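Local atomic coordinates of putative pectin lyase (Geobacillus virus E2, PDB entry 7CHU), a protein that is a phage tailspike, probably recognising the bacterial surface at the start of infection and built on a pectate lyase-like fold. Residues Glu261-Asn264 against Gly265-Tyr269; Pro484-Ala487 against Ser488-Leu491; Ala439-Thr442 against Val443-Val446; Ala93-Asn96 against Ala97-Ile101. All coordinates share one frame; numbering follows the deposited sequence.

Contact 1 of 4, residues Glu261-Asn264 against Gly265-Tyr269; sequences EANN and GSHVY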
loop_
_atom_site.group_PDB
_atom_site.type_symbol
_atom_site.label_atom_id
_atom_site.label_comp_id
_atom_site.label_asym_id
_atom_site.label_seq_id
_atom_site.Cartn_x
_atom_site.Cartn_y
_atom_site.Cartn_z
ATOM N N GLU A 261 5.460 -10.594 -15.192
ATOM C CA GLU A 261 5.173 -12.013 -15.380
ATOM C C GLU A 261 5.881 -12.551 -16.612
ATOM O O GLU A 261 5.880 -11.903 -17.653
ATOM C CB GLU A 261 3.663 -12.265 -15.512
ATOM C CG GLU A 261 3.346 -13.752 -15.714
ATOM C CD GLU A 261 1.909 -14.112 -15.387
ATOM O OE1 GLU A 261 1.115 -13.215 -15.034
ATOM O OE2 GLU A 261 1.576 -15.304 -15.487
ATOM N N ALA A 262 6.458 -13.752 -16.490
ATOM C CA ALA A 262 7.003 -14.493 -17.632
ATOM C C ALA A 262 7.971 -13.643 -18.460
ATOM O O ALA A 262 7.928 -13.630 -19.689
ATOM C CB ALA A 262 5.874 -15.051 -18.514
ATOM N N ASN A 263 8.853 -12.919 -17.796
ATOM C CA ASN A 263 9.846 -12.186 -18.557
ATOM C C ASN A 263 10.985 -13.119 -18.932
ATOM O O ASN A 263 11.176 -14.171 -18.317
ATOM C CB ASN A 263 10.330 -10.982 -17.761
ATOM C CG ASN A 263 9.398 -9.773 -17.944
ATOM O OD1 ASN A 263 9.053 -9.402 -19.074
ATOM N ND2 ASN A 263 8.959 -9.197 -16.837
ATOM N N ASN A 264 11.699 -12.766 -20.000
ATOM C CA ASN A 264 12.786 -13.610 -20.462
ATOM C C ASN A 264 14.136 -13.200 -19.888
ATOM O O ASN A 264 15.082 -13.992 -19.926
ATOM C CB ASN A 264 12.791 -13.637 -21.995
ATOM C CG ASN A 264 11.553 -14.308 -22.526
ATOM O OD1 ASN A 264 11.300 -15.455 -22.199
ATOM N ND2 ASN A 264 10.731 -13.583 -23.275
ATOM N N GLY A 265 14.243 -11.990 -19.359
ATOM C CA GLY A 265 15.300 -11.637 -18.446
ATOM C C GLY A 265 14.779 -11.628 -17.030
ATOM O O GLY A 265 13.714 -12.181 -16.726
ATOM N N SER A 266 15.529 -10.978 -16.145
ATOM C CA SER A 266 14.994 -10.664 -14.824
ATOM C C SER A 266 13.781 -9.736 -14.933
ATOM O O SER A 266 13.699 -8.905 -15.837
ATOM C CB SER A 266 16.079 -10.012 -13.977
ATOM O OG SER A 266 17.011 -11.001 -13.541
ATOM N N HIS A 267 12.847 -9.837 -13.975
ATOM C CA HIS A 267 11.752 -8.872 -13.970
ATOM C C HIS A 267 12.277 -7.467 -13.740
ATOM O O HIS A 267 11.910 -6.525 -14.453
ATOM C CB HIS A 267 10.707 -9.212 -12.907
ATOM C CG HIS A 267 9.989 -10.496 -13.171
ATOM N ND1 HIS A 267 9.309 -10.746 -14.347
ATOM C CD2 HIS A 267 9.874 -11.616 -12.418
ATOM C CE1 HIS A 267 8.795 -11.965 -14.300
ATOM N NE2 HIS A 267 9.127 -12.515 -13.145
ATOM N N VAL A 268 13.109 -7.305 -12.722
ATOM C CA VAL A 268 13.657 -6.016 -12.325
ATOM C C VAL A 268 15.155 -6.205 -12.168
ATOM O O VAL A 268 15.587 -7.097 -11.433
ATOM C CB VAL A 268 13.048 -5.527 -11.002
ATOM C CG1 VAL A 268 13.832 -4.343 -10.463
ATOM C CG2 VAL A 268 11.575 -5.181 -11.189
ATOM N N TYR A 269 15.944 -5.385 -12.866
ATOM C CA TYR A 269 17.401 -5.451 -12.796
ATOM C C TYR A 269 17.926 -4.061 -12.445
ATOM O O TYR A 269 17.783 -3.132 -13.244
ATOM C CB TYR A 269 17.984 -5.935 -14.133
ATOM C CG TYR A 269 19.441 -6.288 -14.066
ATOM C CD1 TYR A 269 20.404 -5.288 -14.036
ATOM C CD2 TYR A 269 19.858 -7.622 -14.007
ATOM C CE1 TYR A 269 21.764 -5.579 -13.976
ATOM C CE2 TYR A 269 21.219 -7.942 -13.943
ATOM C CZ TYR A 269 22.165 -6.912 -13.939
ATOM O OH TYR A 269 23.507 -7.185 -13.864
#

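Contact 2 of 4, residues Pro484-Ala487 against Ser488-Leu491; sequences PVTA and SSTL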
loop_
_atom_site.group_PDB
_atom_site.type_symbol
_atom_site.label_atom_id
_atom_site.label_comp_id
_atom_site.label_asym_id
_atom_site.label_seq_id
_atom_site.Cartn_x
_atom_site.Cartn_y
_atom_site.Cartn_z
ATOM N N PRO A 484 37.093 -17.258 44.450
ATOM C CA PRO A 484 37.115 -16.944 45.889
ATOM C C PRO A 484 36.481 -15.586 46.191
ATOM O O PRO A 484 36.724 -14.603 45.496
ATOM C CB PRO A 484 38.616 -16.963 46.240
ATOM C CG PRO A 484 39.245 -17.899 45.194
ATOM C CD PRO A 484 38.435 -17.608 43.926
ATOM N N VAL A 485 35.693 -15.536 47.270
ATOM C CA VAL A 485 35.055 -14.316 47.761
ATOM C C VAL A 485 35.314 -14.204 49.258
ATOM O O VAL A 485 35.705 -15.166 49.915
ATOM C CB VAL A 485 33.530 -14.282 47.501
ATOM C CG1 VAL A 485 33.230 -14.324 46.006
ATOM C CG2 VAL A 485 32.840 -15.456 48.237
ATOM N N THR A 486 35.012 -13.031 49.804
ATOM C CA THR A 486 35.156 -12.808 51.234
ATOM C C THR A 486 34.020 -13.477 51.994
ATOM O O THR A 486 32.883 -13.557 51.514
ATOM C CB THR A 486 35.147 -11.314 51.551
ATOM O OG1 THR A 486 33.820 -10.797 51.348
ATOM C CG2 THR A 486 36.144 -10.562 50.659
ATOM N N ALA A 487 34.333 -13.920 53.216
ATOM C CA ALA A 487 33.335 -14.584 54.045
ATOM C C ALA A 487 32.201 -13.635 54.425
ATOM O O ALA A 487 31.026 -14.036 54.430
ATOM C CB ALA A 487 33.990 -15.159 55.303
ATOM N N SER A 488 32.531 -12.370 54.729
ATOM C CA SER A 488 31.496 -11.420 55.141
ATOM C C SER A 488 30.495 -11.125 54.035
ATOM O O SER A 488 29.399 -10.629 54.324
ATOM C CB SER A 488 32.123 -10.113 55.628
ATOM O OG SER A 488 32.967 -9.564 54.631
ATOM N N SER A 489 30.826 -11.418 52.778
ATOM C CA SER A 489 29.861 -11.147 51.713
ATOM C C SER A 489 28.802 -12.235 51.584
ATOM O O SER A 489 27.856 -12.065 50.809
ATOM C CB SER A 489 30.574 -10.966 50.364
ATOM O OG SER A 489 31.018 -12.206 49.804
ATOM N N THR A 490 28.938 -13.342 52.309
ATOM C CA THR A 490 28.077 -14.496 52.118
ATOM C C THR A 490 26.796 -14.357 52.939
ATOM O O THR A 490 26.806 -13.861 54.071
ATOM C CB THR A 490 28.829 -15.782 52.492
ATOM O OG1 THR A 490 29.252 -15.701 53.855
ATOM C CG2 THR A 490 30.073 -15.925 51.647
ATOM N N LEU A 491 25.691 -14.777 52.344
ATOM C CA LEU A 491 24.435 -14.977 53.038
ATOM C C LEU A 491 24.458 -16.310 53.782
ATOM O O LEU A 491 25.296 -17.169 53.521
ATOM C CB LEU A 491 23.280 -14.973 52.040
ATOM C CG LEU A 491 23.144 -13.725 51.164
ATOM C CD1 LEU A 491 22.077 -13.981 50.130
ATOM C CD2 LEU A 491 22.822 -12.531 52.019
#

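Contact 3 of 4, residues Ala439-Thr442 against Val443-Val446; sequences ADNT and VDGV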
loop_
_atom_site.group_PDB
_atom_site.type_symbol
_atom_site.label_atom_id
_atom_site.label_comp_id
_atom_site.label_asym_id
_atom_site.label_seq_id
_atom_site.Cartn_x
_atom_site.Cartn_y
_atom_site.Cartn_z
ATOM N N ALA A 439 12.814 -25.976 27.101
ATOM C CA ALA A 439 11.954 -27.059 26.654
ATOM C C ALA A 439 10.632 -27.037 27.406
ATOM O O ALA A 439 10.441 -26.277 28.356
ATOM C CB ALA A 439 12.653 -28.408 26.848
ATOM N N ASP A 440 9.687 -27.843 26.936
ATOM C CA ASP A 440 8.467 -28.113 27.692
ATOM C C ASP A 440 8.368 -29.601 28.029
ATOM O O ASP A 440 7.312 -30.232 27.902
ATOM C CB ASP A 440 7.207 -27.586 26.988
ATOM C CG ASP A 440 7.105 -27.964 25.517
ATOM O OD1 ASP A 440 7.614 -29.038 25.134
ATOM O OD2 ASP A 440 6.492 -27.172 24.743
ATOM N N ASN A 441 9.482 -30.170 28.472
ATOM C CA ASN A 441 9.499 -31.507 29.045
ATOM C C ASN A 441 10.412 -31.498 30.268
ATOM O O ASN A 441 11.347 -30.692 30.365
ATOM C CB ASN A 441 9.917 -32.570 28.007
ATOM C CG ASN A 441 11.385 -32.480 27.602
ATOM O OD1 ASN A 441 12.278 -32.860 28.360
ATOM N ND2 ASN A 441 11.632 -32.029 26.388
ATOM N N THR A 442 10.099 -32.378 31.230
ATOM C CA THR A 442 10.730 -32.349 32.549
ATOM C C THR A 442 12.163 -32.858 32.544
ATOM O O THR A 442 12.890 -32.613 33.515
ATOM C CB THR A 442 9.939 -33.216 33.535
ATOM O OG1 THR A 442 9.832 -34.526 32.986
ATOM C CG2 THR A 442 8.541 -32.651 33.770
ATOM N N VAL A 443 12.569 -33.606 31.515
ATOM C CA VAL A 443 13.960 -34.034 31.412
ATOM C C VAL A 443 14.880 -32.860 31.041
ATOM O O VAL A 443 15.957 -32.691 31.623
ATOM C CB VAL A 443 14.073 -35.194 30.397
ATOM C CG1 VAL A 443 15.499 -35.686 30.327
ATOM C CG2 VAL A 443 13.158 -36.343 30.788
ATOM N N ASP A 444 14.481 -32.032 30.067
ATOM C CA ASP A 444 15.358 -30.968 29.566
ATOM C C ASP A 444 15.298 -29.702 30.413
ATOM O O ASP A 444 16.337 -29.081 30.679
ATOM C CB ASP A 444 14.980 -30.604 28.137
ATOM C CG ASP A 444 15.200 -31.731 27.169
ATOM O OD1 ASP A 444 16.103 -32.558 27.429
ATOM O OD2 ASP A 444 14.481 -31.764 26.138
ATOM N N GLY A 445 14.088 -29.272 30.786
ATOM C CA GLY A 445 13.929 -28.008 31.476
ATOM C C GLY A 445 14.584 -26.891 30.679
ATOM O O GLY A 445 14.511 -26.846 29.443
ATOM N N VAL A 446 15.296 -26.017 31.386
ATOM C CA VAL A 446 16.130 -24.995 30.759
ATOM C C VAL A 446 17.536 -25.569 30.631
ATOM O O VAL A 446 18.142 -25.946 31.645
ATOM C CB VAL A 446 16.146 -23.706 31.594
ATOM C CG1 VAL A 446 17.022 -22.656 30.912
ATOM C CG2 VAL A 446 14.695 -23.163 31.819
#

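Contact 4 of 4, residues Ala93-Asn96 against Ala97-Ile101; sequences AIQN and AINSI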
loop_
_atom_site.group_PDB
_atom_site.type_symbol
_atom_site.label_atom_id
_atom_site.label_comp_id
_atom_site.label_asym_id
_atom_site.label_seq_id
_atom_site.Cartn_x
_atom_site.Cartn_y
_atom_site.Cartn_z
ATOM N N ALA A 93 2.687 10.486 -37.925
ATOM C CA ALA A 93 1.534 11.218 -37.413
ATOM C C ALA A 93 1.612 11.360 -35.896
ATOM O O ALA A 93 1.341 12.439 -35.352
ATOM C CB ALA A 93 0.239 10.524 -37.843
ATOM N N ILE A 94 2.034 10.297 -35.202
ATOM C CA ILE A 94 2.154 10.364 -33.747
ATOM C C ILE A 94 3.246 11.346 -33.350
ATOM O O ILE A 94 3.068 12.153 -32.429
ATOM C CB ILE A 94 2.410 8.959 -33.150
ATOM C CG1 ILE A 94 1.183 8.054 -33.316
ATOM C CG2 ILE A 94 2.802 9.053 -31.662
ATOM C CD1 ILE A 94 1.489 6.559 -33.081
ATOM N N GLN A 95 4.396 11.296 -34.025
ATOM C CA GLN A 95 5.459 12.254 -33.722
ATOM C C GLN A 95 4.997 13.688 -33.970
ATOM O O GLN A 95 5.254 14.584 -33.152
ATOM C CB GLN A 95 6.711 11.944 -34.552
ATOM C CG GLN A 95 7.946 12.741 -34.151
ATOM C CD GLN A 95 8.427 12.363 -32.766
ATOM O OE1 GLN A 95 9.035 11.311 -32.584
ATOM N NE2 GLN A 95 8.142 13.204 -31.781
ATOM N N ASN A 96 4.299 13.921 -35.087
ATOM C CA ASN A 96 3.778 15.258 -35.372
ATOM C C ASN A 96 2.825 15.720 -34.279
ATOM O O ASN A 96 2.877 16.881 -33.853
ATOM C CB ASN A 96 3.096 15.277 -36.757
ATOM C CG ASN A 96 4.112 15.275 -37.891
ATOM O OD1 ASN A 96 5.291 15.483 -37.647
ATOM N ND2 ASN A 96 3.659 15.085 -39.127
ATOM N N ALA A 97 1.963 14.820 -33.795
ATOM C CA ALA A 97 1.058 15.164 -32.703
ATOM C C ALA A 97 1.825 15.587 -31.465
ATOM O O ALA A 97 1.526 16.624 -30.869
ATOM C CB ALA A 97 0.150 13.979 -32.375
ATOM N N ILE A 98 2.801 14.775 -31.042
ATOM C CA ILE A 98 3.627 15.105 -29.882
ATOM C C ILE A 98 4.383 16.415 -30.108
ATOM O O ILE A 98 4.455 17.270 -29.216
ATOM C CB ILE A 98 4.598 13.941 -29.594
ATOM C CG1 ILE A 98 3.859 12.742 -28.993
ATOM C CG2 ILE A 98 5.757 14.398 -28.718
ATOM C CD1 ILE A 98 4.633 11.485 -29.101
ATOM N N ASN A 99 4.967 16.590 -31.300
ATOM C CA ASN A 99 5.715 17.818 -31.599
ATOM C C ASN A 99 4.841 19.062 -31.579
ATOM O O ASN A 99 5.362 20.160 -31.348
ATOM C CB ASN A 99 6.399 17.717 -32.960
ATOM C CG ASN A 99 7.578 16.774 -32.937
ATOM O OD1 ASN A 99 8.034 16.365 -31.869
ATOM N ND2 ASN A 99 8.074 16.416 -34.113
ATOM N N SER A 100 3.527 18.915 -31.780
ATOM C CA SER A 100 2.636 20.071 -31.761
ATOM C C SER A 100 2.383 20.584 -30.359
ATOM O O SER A 100 1.806 21.663 -30.219
ATOM C CB SER A 100 1.299 19.735 -32.426
ATOM O OG SER A 100 0.512 18.854 -31.613
ATOM N N ILE A 101 2.745 19.824 -29.319
ATOM C CA ILE A 101 2.640 20.350 -27.964
ATOM C C ILE A 101 3.669 21.459 -27.777
ATOM O O ILE A 101 4.867 21.289 -28.052
ATOM C CB ILE A 101 2.838 19.240 -26.916
ATOM C CG1 ILE A 101 1.748 18.180 -27.042
ATOM C CG2 ILE A 101 2.826 19.845 -25.515
ATOM C CD1 ILE A 101 0.439 18.609 -26.499
HETATM O O HOH W 1 6.726 17.793 -36.473
#

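Contact 1 of 4, residues Glu261-Asn264 against Gly265-Tyr269
The imidazole of His267 and the carboxamide of Asn263 meet edge to edge, their planes turned 64° against each other. At the ring edge, Asn263 ND2 gives a hydrogen bond to His267 ND1 (3.0 Å), and the N-H···ND1 angle of 157° makes it fairly straight. The donor lies within a few degrees of the imidazole plane, and ND1 is close to the amide plane, so each group uses its edge. Ala262 N stands at the same rim, 3.7 Å from His267 CE1, a packing distance. Beyond the two segments, His306 meets the His267 ring edge-to-face and the side chain of Phe289 touches it.

Both key side chains have CG anti to the carbonyl carbon; for Asn263, chi1 of -85° brings the amide to the imidazole edge and leaves CB 3.6 Å from His267 ND1. The amide is held at its other end too: OD1 accepts from Asn230 N, and ND2 has a second acceptor in Asn227 OD1. Partners on both polar atoms probably fix the flip of the amide, and with it the direction of the bond to the ring.

The backbone bends at Ala262, whose positive phi follows the extended Glu261, and it crosses Gly265 before entering strand 268-271. Main-chain bonds to Asn227 and Asn230 on one adjoining coil and to His290 on another lock the bend in place. A buried asparagine bonded to the adjoining coil, at a corner where the chain passes from one parallel sheet to the next, is characteristic of the parallel beta-helix of pectate lyase-like proteins.

Contact 2 of 4, residues Pro484-Ala487 against Ser488-Leu491
Ser489 and Thr490 turn their hydroxyls back onto successive carbonyls, those of Thr486 and Ala487, and this repeated backward approach organises the loop. Ser489 OG comes to Thr486 O at 2.9 Å, only modestly tilted from the carbonyl plane, while Ser489 N reaches that same oxygen from above the plane at 3.2 Å. Two donors from one residue thus grip a single acceptor. The side chain of Thr486 leans the other way: OG1, placed between its own N and carbonyl carbon (chi1 71°), comes alongside Ser489 CB at 3.4 Å and makes a weak bond with Ser489 N.

One residue on, Thr490 N donates to Ala487 O with an N-H···O angle of 164°. Thr490 OG1 turns to the same oxygen, but its 2.5 Å is very short and the exact length is doubtful. The methyl CG2 branches to the opposite side of CB from the carbonyl carbon and packs 3.7 Å from Thr486 O, with Val485 CG2 a little farther off. Val485, Ala487 and Thr490 all rest on Phe496 of strand 494-498, and Thr490 also packs against Pro479 of the second subunit. Lys507 NZ binds Thr490 O and, weakly, Ala487 O.

Ala487, Ser488 and Ser489 all have helical phi and psi, and the bonds from Ser489 N to Thr486 O and from Thr490 N to Ala487 O each close a four-residue loop: two overlapping type I beta turns, reinforced by serine and threonine hydroxyls.

Contact 3 of 4, residues Ala439-Thr442 against Val443-Val446
Asn441 folds its amide back over the following residues because CG sits between its backbone N and carbonyl carbon (chi1 70°), while Asp444 sends its carboxylate to meet it with CG anti to the carbonyl carbon. The two groups pass at a steep angle, planes 68° apart, and both ends of the amide are used. Asn441 OD1 accepts from Asp444 N at 2.9 Å, and Asn441 ND2 donates to Asp444 OD2, also at 2.9 Å. The second bond lies close to the amide plane but arrives from above the carboxylate. Asn441 therefore clasps one residue by its main chain and its side chain together.

Backbone bonds complete the loop. Gly445 N points almost straight at the carbonyl of Asn441, with an N-H···O angle of 168°, closing a single helical turn through Thr442, Val443 and Asp444. Gly445 then reverses with positive phi, and its O receives Ala439 N at 3.0 Å, joining the ends of the connection between strands 433-438 and 446-451. Between them Ala439 CB and Asp444 CB press together at 3.4 Å. Where the loop faces the third subunit, Asp440 makes a salt bridge to Arg401 of that subunit.

Asp444 OD2 also forms a salt bridge to Arg410, so an amide N-H and a guanidinium share this oxygen. Such company would be expected to stabilise the carboxylate as an anion and to hold its rotation, tying the loop to the neighbouring strand 410-415.

Contact 4 of 4, residues Ala93-Asn96 against Ala97-Ile101
Gln95 reaches along the helix to Asn99, one turn on. From CB the chain leaves with CG anti to the backbone N (chi1 -171°) and then bends at chi2. CG passes 3.7 Å from Asn99 ND2, CD lies 4.1 Å from Asn99 OD1, and NE2 donates to that OD1 at 3.2 Å. This bond is bent, 138° at the hydrogen, and its donor stands above the Asn99 carbonyl plane, although the two amides are only 25° apart. NE2 also brushes Ile98 CG2, and OE1 accepts from Thr129 N of strand 128-130, so both ends of the amide are engaged.

Asn99 uses its other amide atom through water 1, which accepts from ND2 and donates to Asn96 OD1, each at 3.0 Å. On the buried side, Ile94 CG2 packs on Ile98 CD1, and both residues lean on Ile128. Main-chain bonds such as Asn99 N to Gln95 O (2.7 Å) keep the i to i+4 pattern, and near the end Ser100 OG turns back onto Ala97 O.

An amphipathic helix laid against strands 113-117 and 128-130 is consistent with the N-terminal cap of a pectate lyase-like beta-helix.

Overall arrangement
The four contacts are strung in series along an elongated chain, in the order 4, 1, 3, 2, and none touches another. Contacts 4 and 1 both belong to the pectate lyase-like region, the first on its early helix and the second at a turn between coils, with centres about 32 Å apart. Contact 3 lies about 50 Å from contact 1, centre to centre, in a hairpin loop of the antiparallel strands that follow, and the centre of contact 2 is about 33 Å from that of contact 3. Centres of contacts 2 and 4 are about 93 Å apart, on opposite sides of the chain's centre. Contacts 2 and 3 touch other subunits of the trimer; contacts 1 and 4 do not.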